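Local coordinates for DUF4973 domain-containing protein (Bacteroides thetaiotaomicron, PDB 4QNI) that is of unknown function but probably acts as an auxiliary nutrient-binding lipoprotein built from two domains, at residues Y227-F237 with I289-I299; I201-Y209 with T218-D226. All coordinates share one frame; numbering follows the deposited sequence.

Interaction 1 (Y227-F237 with I289-I299); sequences YTDRRKYKIKF and INNVDYYFNYI. With EDO (1,2-ethanediol), chain E; EDO (1,2-ethanediol), chain G.
Tyr233 reaches across to residues 296-299 and carries much of the contact between Y227-F237 and I289-I299. Strands 234-237 and 289-298 belong to the same antiparallel sheet but are not neighbours in it. Their axes come no closer than 10.8 Å, so side chains, not backbone pairing, bridge them. From CB, Tyr233 sets off with CG anti to its own carbonyl carbon (chi1 -56°), which carries the ring over to the end of the opposing strand. CD1 packs on Phe296, 3.9 Å from its CE2. CE1 comes next, placing the ring edge 3.3 Å from Asn297 O, which lies near the ring plane. At CZ the neighbour is Tyr298, whose CD1 sits over one face of the ring, 3.4 Å from CZ. The tip closes the sequence: Tyr233 OH accepts a hydrogen bond from Ile299 N at 3.0 Å, nearly straight at 162°, and touches the side chain of Ile299 besides. Tyr298 extends the aromatic cluster by taking the edge of Tyr227 against its face in an offset edge-to-face pair, the planes 75° apart. Tyr281 and Pro280 of a second subunit pack on Tyr227 and Tyr298 respectively, so the cluster runs on into the subunit interface.

Farther along the strands, Ile235 places CG2 over one face of Tyr294, and Phe237 presents its ring edge to Val292, with CE2 4.2 Å from CG2. Tyr294 OH hydrogen-bonds O1 of a 1,2-ethanediol, probably from the crystallisation liquor, at 2.6 Å. The chemistry is thus mainly aromatic and aliphatic, with two tyrosine hydroxyls placed in it: one accepts a backbone N-H just past the end of the strand, while that of Tyr294, on a buried residue, is hydrogen-bonded to Gly221 N as well as the diol.

Interaction 2 (I201-Y209 with T218-D226); sequences ITKSSIRGY and TYAGIVDED. With EDO (1,2-ethanediol), chain D; EDO (1,2-ethanediol), chain E.
The beta hairpin of strands 205-210 and 215-219, with the loops that lead into and out of it, frames a contact in which Arg207 and Tyr209 converge on Glu225. Glu225 OE2 is the shared acceptor. Tyr209 OH donates to OE2 over 2.6 Å on its anti side, while Arg207 NH1 forms a salt bridge with OE2 at 2.9 Å (N-H...O 147°) from the syn side, the oxygen lying close to the guanidinium plane. Both donors approach from the same face of the carboxylate, and Arg164 adds a further salt bridge to OE2, so three donors grip this one oxygen, an arrangement that would probably stabilise the ionised carboxylate. Asp174 holds Arg207 from its NE side, which helps fix how the guanidinium is turned.

A second ion pair lies beyond the turn. Lys203, its chain bent at three successive torsions, curls past Gly221 O to bring NZ within 2.8 Å of Asp224 OD2. The other carboxylate oxygen, Asp224 OD1, makes an Asx turn by accepting from Asp226 N at 2.9 Å, so both oxygens of one group are engaged. Past this ion pair, on the side away from Glu225, the type II' turn Ala220-Val223, with Gly221 at positive phi, sets Ile222 against Ile201, their CG2 methyls 3.7 Å apart.

Back on the hairpin, Tyr209 and Tyr219 meet obliquely, CE1 of the former 3.6 Å from CE2 of the latter. Here one water joins the two strands, donating to Arg207 O at 2.7 Å and accepting from Tyr219 N at 3.0 Å.

How the interactions relate
The two contacts show how neighbouring parts of one sheet are held by different chemistry according to their burial. Interaction 1 is largely buried and joins strands that are not sheet neighbours through rings and aliphatic chains; interaction 2, only partly buried, ties a hairpin and its flanking loops together with ion pairs. They meet where strands 215-219 and 234-240 run side by side: Ile235 N probably hydrogen-bonds to Thr218 O, and Ala220 N to Tyr233 O. Ala220 also packs against Phe296, bringing the turn of 218-226 up to the aromatic layer. One 1,2-ethanediol molecule touches both contacts, and both reach the same second subunit, through Tyr227 and Tyr298 in one and Ile201 and Ile222 in the other.

Interaction 1 (Y227-F237 with I289-I299)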
loop_
_atom_site.group_PDB
_atom_site.type_symbol
_atom_site.label_atom_id
_atom_site.label_comp_id
_atom_site.label_asym_id
_atom_site.label_seq_id
_atom_site.Cartn_x
_atom_site.Cartn_y
_atom_site.Cartn_z
ATOM N N TYR A 227 3.190 -13.722 25.595
ATOM C CA TYR A 227 2.588 -14.142 26.868
ATOM C C TYR A 227 3.240 -13.340 27.980
ATOM O O TYR A 227 4.470 -13.348 28.104
ATOM C CB TYR A 227 2.787 -15.661 27.114
ATOM C CG TYR A 227 1.812 -16.555 26.377
ATOM C CD1 TYR A 227 1.702 -16.507 24.989
ATOM C CD2 TYR A 227 1.001 -17.460 27.068
ATOM C CE1 TYR A 227 0.781 -17.303 24.309
ATOM C CE2 TYR A 227 0.109 -18.296 26.393
ATOM C CZ TYR A 227 -0.003 -18.208 25.013
ATOM O OH TYR A 227 -0.876 -19.009 24.327
ATOM N N THR A 228 2.432 -12.670 28.819
ATOM C CA THR A 228 2.975 -11.876 29.924
ATOM C C THR A 228 3.622 -12.799 30.968
ATOM O O THR A 228 4.518 -12.362 31.681
ATOM C CB THR A 228 1.897 -10.971 30.558
ATOM O OG1 THR A 228 0.911 -11.784 31.182
ATOM C CG2 THR A 228 1.248 -10.008 29.563
ATOM N N ASP A 229 3.182 -14.071 31.040
ATOM C CA ASP A 229 3.693 -15.098 31.987
ATOM C C ASP A 229 4.773 -16.058 31.377
ATOM O O ASP A 229 5.130 -17.035 32.045
ATOM C CB ASP A 229 2.523 -15.934 32.590
ATOM C CG ASP A 229 1.518 -16.529 31.612
ATOM O OD1 ASP A 229 1.587 -16.191 30.409
ATOM O OD2 ASP A 229 0.638 -17.322 32.063
ATOM N N ARG A 230 5.317 -15.742 30.161
ATOM C CA ARG A 230 6.404 -16.444 29.425
ATOM C C ARG A 230 7.398 -17.191 30.308
ATOM O O ARG A 230 7.675 -18.378 30.101
ATOM C CB ARG A 230 7.316 -15.406 28.693
ATOM C CG ARG A 230 6.794 -14.743 27.482
ATOM C CD ARG A 230 7.856 -14.002 26.702
ATOM N NE ARG A 230 8.652 -13.011 27.423
ATOM C CZ ARG A 230 8.269 -11.760 27.671
ATOM N NH1 ARG A 230 7.047 -11.356 27.356
ATOM N NH2 ARG A 230 9.082 -10.927 28.296
ATOM N N ARG A 231 8.039 -16.404 31.215
ATOM C CA ARG A 231 9.183 -16.755 32.067
ATOM C C ARG A 231 8.922 -17.996 32.938
ATOM O O ARG A 231 9.871 -18.693 33.308
ATOM C CB ARG A 231 9.603 -15.537 32.916
ATOM C CG ARG A 231 10.056 -14.326 32.069
ATOM C CD ARG A 231 10.123 -13.055 32.903
ATOM N NE ARG A 231 10.577 -11.865 32.172
ATOM C CZ ARG A 231 9.781 -11.030 31.494
ATOM N NH1 ARG A 231 8.485 -11.294 31.359
ATOM N NH2 ARG A 231 10.290 -9.947 30.904
ATOM N N LYS A 232 7.647 -18.292 33.219
ATOM C CA LYS A 232 7.245 -19.474 33.979
ATOM C C LYS A 232 7.315 -20.747 33.098
ATOM O O LYS A 232 7.263 -21.853 33.634
ATOM C CB LYS A 232 5.793 -19.286 34.503
ATOM C CG LYS A 232 5.654 -18.956 35.988
ATOM C CD LYS A 232 4.171 -18.901 36.462
ATOM C CE LYS A 232 3.569 -20.249 36.853
ATOM N NZ LYS A 232 2.296 -20.111 37.623
ATOM N N TYR A 233 7.429 -20.592 31.758
ATOM C CA TYR A 233 7.356 -21.720 30.822
ATOM C C TYR A 233 8.588 -21.916 29.884
ATOM O O TYR A 233 8.399 -22.252 28.708
ATOM C CB TYR A 233 6.073 -21.556 29.989
ATOM C CG TYR A 233 4.843 -21.453 30.866
ATOM C CD1 TYR A 233 4.285 -22.589 31.455
ATOM C CD2 TYR A 233 4.266 -20.217 31.153
ATOM C CE1 TYR A 233 3.176 -22.499 32.287
ATOM C CE2 TYR A 233 3.153 -20.117 31.989
ATOM C CZ TYR A 233 2.617 -21.260 32.558
ATOM O OH TYR A 233 1.530 -21.178 33.393
ATOM N N LYS A 234 9.831 -21.821 30.416
ATOM C CA LYS A 234 11.027 -22.044 29.581
ATOM C C LYS A 234 11.460 -23.520 29.564
ATOM O O LYS A 234 11.741 -24.112 30.615
ATOM C CB LYS A 234 12.205 -21.162 30.015
ATOM C CG LYS A 234 11.908 -19.672 29.865
ATOM C CD LYS A 234 12.840 -18.833 30.712
ATOM C CE LYS A 234 14.163 -18.567 30.040
ATOM N NZ LYS A 234 15.107 -17.975 31.005
ATOM N N ILE A 235 11.547 -24.096 28.352
ATOM C CA ILE A 235 11.971 -25.482 28.152
ATOM C C ILE A 235 13.369 -25.463 27.501
ATOM O O ILE A 235 13.517 -25.007 26.372
ATOM C CB ILE A 235 10.927 -26.284 27.308
ATOM C CG1 ILE A 235 9.481 -26.181 27.874
ATOM C CG2 ILE A 235 11.374 -27.741 27.111
ATOM C CD1 ILE A 235 9.237 -26.526 29.442
ATOM N N LYS A 236 14.376 -25.960 28.224
ATOM C CA LYS A 236 15.774 -25.982 27.787
ATOM C C LYS A 236 16.073 -27.156 26.909
ATOM O O LYS A 236 15.644 -28.270 27.212
ATOM C CB LYS A 236 16.719 -26.012 28.996
ATOM C CG LYS A 236 16.766 -24.712 29.793
ATOM C CD LYS A 236 17.508 -24.871 31.134
ATOM C CE LYS A 236 18.999 -25.147 31.025
ATOM N NZ LYS A 236 19.603 -25.538 32.334
ATOM N N PHE A 237 16.827 -26.911 25.814
ATOM C CA PHE A 237 17.293 -27.935 24.859
ATOM C C PHE A 237 18.815 -27.887 24.773
ATOM O O PHE A 237 19.386 -26.891 24.311
ATOM C CB PHE A 237 16.668 -27.749 23.467
ATOM C CG PHE A 237 15.185 -28.036 23.383
ATOM C CD1 PHE A 237 14.250 -27.106 23.838
ATOM C CD2 PHE A 237 14.717 -29.186 22.742
ATOM C CE1 PHE A 237 12.875 -27.363 23.734
ATOM C CE2 PHE A 237 13.337 -29.429 22.616
ATOM C CZ PHE A 237 12.429 -28.539 23.151
ATOM N N ILE A 289 15.175 -31.938 15.179
ATOM C CA ILE A 289 15.124 -32.519 16.540
ATOM C C ILE A 289 13.981 -33.494 16.560
ATOM O O ILE A 289 12.846 -33.101 16.339
ATOM C CB ILE A 289 15.027 -31.473 17.703
ATOM C CG1 ILE A 289 16.109 -30.370 17.593
ATOM C CG2 ILE A 289 15.059 -32.164 19.096
ATOM C CD1 ILE A 289 15.791 -29.134 18.481
ATOM N N ASN A 290 14.268 -34.761 16.807
ATOM C CA ASN A 290 13.259 -35.810 16.825
ATOM C C ASN A 290 12.900 -36.240 18.219
ATOM O O ASN A 290 13.698 -36.104 19.141
ATOM C CB ASN A 290 13.744 -37.027 16.037
ATOM C CG ASN A 290 13.880 -36.798 14.561
ATOM O OD1 ASN A 290 14.959 -36.938 13.985
ATOM N ND2 ASN A 290 12.792 -36.440 13.917
ATOM N N ASN A 291 11.694 -36.809 18.351
ATOM C CA ASN A 291 11.134 -37.397 19.563
ATOM C C ASN A 291 11.052 -36.434 20.748
ATOM O O ASN A 291 11.353 -36.801 21.888
ATOM C CB ASN A 291 11.891 -38.686 19.951
ATOM C CG ASN A 291 11.712 -39.739 18.905
ATOM O OD1 ASN A 291 10.592 -40.040 18.502
ATOM N ND2 ASN A 291 12.806 -40.260 18.389
ATOM N N VAL A 292 10.587 -35.224 20.473
ATOM C CA VAL A 292 10.307 -34.246 21.508
ATOM C C VAL A 292 9.006 -34.758 22.118
ATOM O O VAL A 292 8.041 -34.967 21.400
ATOM C CB VAL A 292 10.210 -32.808 20.954
ATOM C CG1 VAL A 292 9.820 -31.832 22.045
ATOM C CG2 VAL A 292 11.507 -32.385 20.279
ATOM N N ASP A 293 9.013 -35.081 23.393
ATOM C CA ASP A 293 7.840 -35.633 24.040
ATOM C C ASP A 293 7.816 -35.204 25.510
ATOM O O ASP A 293 8.573 -35.733 26.329
ATOM C CB ASP A 293 7.839 -37.191 23.897
ATOM C CG ASP A 293 6.514 -37.850 24.215
ATOM O OD1 ASP A 293 5.684 -37.222 24.909
ATOM O OD2 ASP A 293 6.342 -39.018 23.859
ATOM N N TYR A 294 6.967 -34.236 25.834
ATOM C CA TYR A 294 6.838 -33.773 27.211
ATOM C C TYR A 294 5.417 -33.262 27.512
ATOM O O TYR A 294 4.595 -32.994 26.612
ATOM C CB TYR A 294 7.907 -32.712 27.580
ATOM C CG TYR A 294 7.766 -31.386 26.873
ATOM C CD1 TYR A 294 6.944 -30.382 27.387
ATOM C CD2 TYR A 294 8.526 -31.090 25.750
ATOM C CE1 TYR A 294 6.825 -29.144 26.750
ATOM C CE2 TYR A 294 8.400 -29.867 25.090
ATOM C CZ TYR A 294 7.567 -28.886 25.609
ATOM O OH TYR A 294 7.459 -27.672 24.988
ATOM N N TYR A 295 5.164 -33.135 28.812
ATOM C CA TYR A 295 3.932 -32.657 29.409
ATOM C C TYR A 295 4.188 -31.461 30.328
ATOM O O TYR A 295 5.194 -31.449 31.037
ATOM C CB TYR A 295 3.312 -33.764 30.247
ATOM C CG TYR A 295 2.855 -34.979 29.488
ATOM C CD1 TYR A 295 3.725 -36.041 29.249
ATOM C CD2 TYR A 295 1.519 -35.138 29.134
ATOM C CE1 TYR A 295 3.292 -37.200 28.601
ATOM C CE2 TYR A 295 1.069 -36.303 28.521
ATOM C CZ TYR A 295 1.963 -37.326 28.239
ATOM O OH TYR A 295 1.528 -38.473 27.628
ATOM N N PHE A 296 3.244 -30.509 30.396
ATOM C CA PHE A 296 3.336 -29.384 31.333
ATOM C C PHE A 296 1.951 -28.815 31.591
ATOM O O PHE A 296 1.047 -29.004 30.776
ATOM C CB PHE A 296 4.302 -28.280 30.826
ATOM C CG PHE A 296 3.719 -27.358 29.787
ATOM C CD1 PHE A 296 3.657 -27.739 28.452
ATOM C CD2 PHE A 296 3.227 -26.102 30.143
ATOM C CE1 PHE A 296 3.115 -26.887 27.491
ATOM C CE2 PHE A 296 2.678 -25.251 29.182
ATOM C CZ PHE A 296 2.640 -25.645 27.859
ATOM N N ASN A 297 1.812 -28.052 32.685
ATOM C CA ASN A 297 0.567 -27.388 33.050
ATOM C C ASN A 297 0.627 -25.907 32.735
ATOM O O ASN A 297 1.519 -25.203 33.219
ATOM C CB ASN A 297 0.263 -27.564 34.547
ATOM C CG ASN A 297 0.060 -28.985 35.011
ATOM O OD1 ASN A 297 -0.552 -29.808 34.330
ATOM N ND2 ASN A 297 0.511 -29.281 36.220
ATOM N N TYR A 298 -0.299 -25.429 31.908
ATOM C CA TYR A 298 -0.421 -24.006 31.658
ATOM C C TYR A 298 -1.493 -23.503 32.639
ATOM O O TYR A 298 -2.530 -24.159 32.793
ATOM C CB TYR A 298 -0.743 -23.669 30.194
ATOM C CG TYR A 298 -0.899 -22.179 29.991
ATOM C CD1 TYR A 298 0.181 -21.318 30.162
ATOM C CD2 TYR A 298 -2.148 -21.615 29.734
ATOM C CE1 TYR A 298 0.023 -19.935 30.087
ATOM C CE2 TYR A 298 -2.307 -20.231 29.616
ATOM C CZ TYR A 298 -1.220 -19.397 29.802
ATOM O OH TYR A 298 -1.366 -18.032 29.704
ATOM N N ILE A 299 -1.209 -22.377 33.343
ATOM C CA ILE A 299 -2.108 -21.801 34.339
ATOM C C ILE A 299 -2.497 -20.379 33.868
ATOM O O ILE A 299 -1.731 -19.432 34.074
ATOM C CB ILE A 299 -1.485 -21.844 35.785
ATOM C CG1 ILE A 299 -1.011 -23.279 36.184
ATOM C CG2 ILE A 299 -2.457 -21.322 36.841
ATOM C CD1 ILE A 299 0.507 -23.488 36.068
HETATM C C1 EDO E . 9.035 -26.755 21.685
HETATM O O1 EDO E . 9.020 -27.269 23.002
HETATM C C2 EDO E . 7.809 -27.226 20.925
HETATM O O2 EDO E . 6.651 -26.591 21.432
HETATM C C1 EDO G . 18.284 -19.083 30.644
HETATM O O1 EDO G . 17.678 -18.281 29.638
HETATM C C2 EDO G . 19.637 -18.479 31.080
HETATM O O2 EDO G . 19.417 -17.418 32.003
#

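Interaction 2 (I201-Y209 with T218-D226)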
loop_
_atom_site.group_PDB
_atom_site.type_symbol
_atom_site.label_atom_id
_atom_site.label_comp_id
_atom_site.label_asym_id
_atom_site.label_seq_id
_atom_site.Cartn_x
_atom_site.Cartn_y
_atom_site.Cartn_z
ATOM N N ILE A 201 -3.346 -28.078 18.555
ATOM C CA ILE A 201 -3.078 -26.656 18.362
ATOM C C ILE A 201 -1.687 -26.593 17.736
ATOM O O ILE A 201 -0.722 -27.074 18.346
ATOM C CB ILE A 201 -3.194 -25.847 19.693
ATOM C CG1 ILE A 201 -4.546 -26.106 20.412
ATOM C CG2 ILE A 201 -2.962 -24.349 19.453
ATOM C CD1 ILE A 201 -4.508 -25.976 21.956
ATOM N N THR A 202 -1.580 -26.083 16.502
ATOM C CA THR A 202 -0.260 -26.066 15.900
ATOM C C THR A 202 0.271 -24.643 15.803
ATOM O O THR A 202 -0.358 -23.759 15.205
ATOM C CB THR A 202 -0.205 -26.820 14.560
ATOM O OG1 THR A 202 -0.681 -28.163 14.768
ATOM C CG2 THR A 202 1.225 -26.878 13.976
ATOM N N LYS A 203 1.434 -24.448 16.450
ATOM C CA LYS A 203 2.266 -23.256 16.405
ATOM C C LYS A 203 3.119 -23.416 15.170
ATOM O O LYS A 203 3.990 -24.283 15.171
ATOM C CB LYS A 203 3.145 -23.163 17.673
ATOM C CG LYS A 203 2.549 -22.377 18.821
ATOM C CD LYS A 203 3.639 -21.637 19.596
ATOM C CE LYS A 203 3.887 -20.240 19.068
ATOM N NZ LYS A 203 2.720 -19.338 19.313
ATOM N N SER A 204 2.859 -22.655 14.105
ATOM C CA SER A 204 3.634 -22.799 12.861
ATOM C C SER A 204 5.116 -22.402 13.034
ATOM O O SER A 204 5.972 -22.919 12.320
ATOM C CB SER A 204 3.009 -21.976 11.733
ATOM O OG SER A 204 3.167 -20.584 11.967
ATOM N N SER A 205 5.399 -21.469 13.946
ATOM C CA SER A 205 6.743 -20.969 14.212
ATOM C C SER A 205 7.074 -21.047 15.709
ATOM O O SER A 205 6.293 -20.597 16.541
ATOM C CB SER A 205 6.885 -19.540 13.700
ATOM O OG SER A 205 8.169 -19.033 14.012
ATOM N N ILE A 206 8.224 -21.661 16.046
ATOM C CA ILE A 206 8.675 -21.818 17.426
ATOM C C ILE A 206 10.063 -21.237 17.502
ATOM O O ILE A 206 10.981 -21.745 16.858
ATOM C CB ILE A 206 8.613 -23.310 17.895
ATOM C CG1 ILE A 206 7.159 -23.846 17.868
ATOM C CG2 ILE A 206 9.252 -23.468 19.296
ATOM C CD1 ILE A 206 7.066 -25.314 17.877
ATOM N N ARG A 207 10.221 -20.183 18.291
ATOM C CA ARG A 207 11.507 -19.523 18.423
ATOM C C ARG A 207 12.381 -20.252 19.440
ATOM O O ARG A 207 11.963 -20.455 20.589
ATOM C CB ARG A 207 11.298 -18.037 18.821
ATOM C CG ARG A 207 12.606 -17.247 18.856
ATOM C CD ARG A 207 12.344 -15.770 18.790
ATOM N NE ARG A 207 11.900 -15.417 17.450
ATOM C CZ ARG A 207 11.261 -14.302 17.143
ATOM N NH1 ARG A 207 10.947 -13.427 18.091
ATOM N NH2 ARG A 207 10.913 -14.058 15.888
ATOM N N GLY A 208 13.594 -20.590 18.999
ATOM C CA GLY A 208 14.630 -21.242 19.792
ATOM C C GLY A 208 15.628 -20.169 20.155
ATOM O O GLY A 208 16.289 -19.632 19.270
ATOM N N TYR A 209 15.692 -19.793 21.440
ATOM C CA TYR A 209 16.571 -18.729 21.932
ATOM C C TYR A 209 17.861 -19.266 22.456
ATOM O O TYR A 209 17.854 -20.268 23.160
ATOM C CB TYR A 209 15.884 -17.974 23.079
ATOM C CG TYR A 209 14.544 -17.396 22.730
ATOM C CD1 TYR A 209 13.383 -18.157 22.843
ATOM C CD2 TYR A 209 14.422 -16.072 22.321
ATOM C CE1 TYR A 209 12.133 -17.615 22.544
ATOM C CE2 TYR A 209 13.177 -15.506 22.081
ATOM C CZ TYR A 209 12.037 -16.280 22.194
ATOM O OH TYR A 209 10.828 -15.725 21.878
ATOM N N THR A 218 12.993 -22.956 24.350
ATOM C CA THR A 218 11.747 -22.579 23.685
ATOM C C THR A 218 10.765 -22.299 24.820
ATOM O O THR A 218 10.975 -22.784 25.946
ATOM C CB THR A 218 11.197 -23.674 22.731
ATOM O OG1 THR A 218 10.572 -24.701 23.511
ATOM C CG2 THR A 218 12.232 -24.243 21.698
ATOM N N TYR A 219 9.696 -21.572 24.563
ATOM C CA TYR A 219 8.639 -21.529 25.555
ATOM C C TYR A 219 7.862 -22.870 25.454
ATOM O O TYR A 219 7.876 -23.506 24.396
ATOM C CB TYR A 219 7.721 -20.313 25.386
ATOM C CG TYR A 219 8.447 -19.019 25.675
ATOM C CD1 TYR A 219 8.853 -18.702 26.967
ATOM C CD2 TYR A 219 8.777 -18.140 24.649
ATOM C CE1 TYR A 219 9.605 -17.563 27.223
ATOM C CE2 TYR A 219 9.487 -16.973 24.902
ATOM C CZ TYR A 219 9.903 -16.691 26.191
ATOM O OH TYR A 219 10.579 -15.534 26.455
ATOM N N ALA A 220 7.262 -23.323 26.567
ATOM C CA ALA A 220 6.502 -24.570 26.613
ATOM C C ALA A 220 5.282 -24.512 25.694
ATOM O O ALA A 220 4.531 -23.539 25.719
ATOM C CB ALA A 220 6.084 -24.873 28.048
ATOM N N GLY A 221 5.145 -25.523 24.850
ATOM C CA GLY A 221 4.067 -25.646 23.882
ATOM C C GLY A 221 3.641 -24.402 23.122
ATOM O O GLY A 221 4.387 -23.871 22.296
ATOM N N ILE A 222 2.408 -23.948 23.392
ATOM C CA ILE A 222 1.759 -22.816 22.712
ATOM C C ILE A 222 2.172 -21.467 23.277
ATOM O O ILE A 222 1.854 -20.440 22.670
ATOM C CB ILE A 222 0.227 -22.967 22.717
ATOM C CG1 ILE A 222 -0.313 -23.102 24.151
ATOM C CG2 ILE A 222 -0.172 -24.150 21.844
ATOM C CD1 ILE A 222 -1.672 -22.879 24.241
ATOM N N VAL A 223 2.875 -21.458 24.429
ATOM C CA VAL A 223 3.371 -20.214 25.031
ATOM C C VAL A 223 4.392 -19.608 24.068
ATOM O O VAL A 223 5.135 -20.340 23.410
ATOM C CB VAL A 223 3.981 -20.449 26.442
ATOM C CG1 VAL A 223 4.492 -19.144 27.069
ATOM C CG2 VAL A 223 2.986 -21.136 27.370
ATOM N N ASP A 224 4.388 -18.291 23.942
ATOM C CA ASP A 224 5.334 -17.574 23.092
ATOM C C ASP A 224 5.667 -16.235 23.749
ATOM O O ASP A 224 5.225 -15.971 24.875
ATOM C CB ASP A 224 4.833 -17.417 21.628
ATOM C CG ASP A 224 3.583 -16.561 21.409
ATOM O OD1 ASP A 224 3.356 -15.609 22.198
ATOM O OD2 ASP A 224 2.861 -16.809 20.415
ATOM N N GLU A 225 6.476 -15.427 23.053
ATOM C CA GLU A 225 6.980 -14.108 23.423
ATOM C C GLU A 225 5.905 -13.095 23.822
ATOM O O GLU A 225 6.228 -12.112 24.494
ATOM C CB GLU A 225 7.708 -13.530 22.217
ATOM C CG GLU A 225 9.067 -12.998 22.528
ATOM C CD GLU A 225 9.791 -12.619 21.258
ATOM O OE1 GLU A 225 9.355 -11.656 20.591
ATOM O OE2 GLU A 225 10.817 -13.264 20.945
ATOM N N ASP A 226 4.662 -13.256 23.329
ATOM C CA ASP A 226 3.629 -12.273 23.628
ATOM C C ASP A 226 2.769 -12.677 24.854
ATOM O O ASP A 226 1.830 -11.965 25.190
ATOM C CB ASP A 226 2.799 -11.930 22.378
ATOM C CG ASP A 226 3.577 -11.133 21.329
ATOM O OD1 ASP A 226 4.569 -10.449 21.702
ATOM O OD2 ASP A 226 3.195 -11.185 20.146
HETATM C C1 EDO D . 8.001 -15.370 18.348
HETATM O O1 EDO D . 7.852 -16.215 19.504
HETATM C C2 EDO D . 7.409 -15.999 17.037
HETATM O O2 EDO D . 8.230 -17.033 16.478
HETATM C C1 EDO E . 9.035 -26.755 21.685
HETATM O O1 EDO E . 9.020 -27.269 23.002
HETATM C C2 EDO E . 7.809 -27.226 20.925
HETATM O O2 EDO E . 6.651 -26.591 21.432
HETATM O O HOH W 1 9.630 -20.321 21.878
#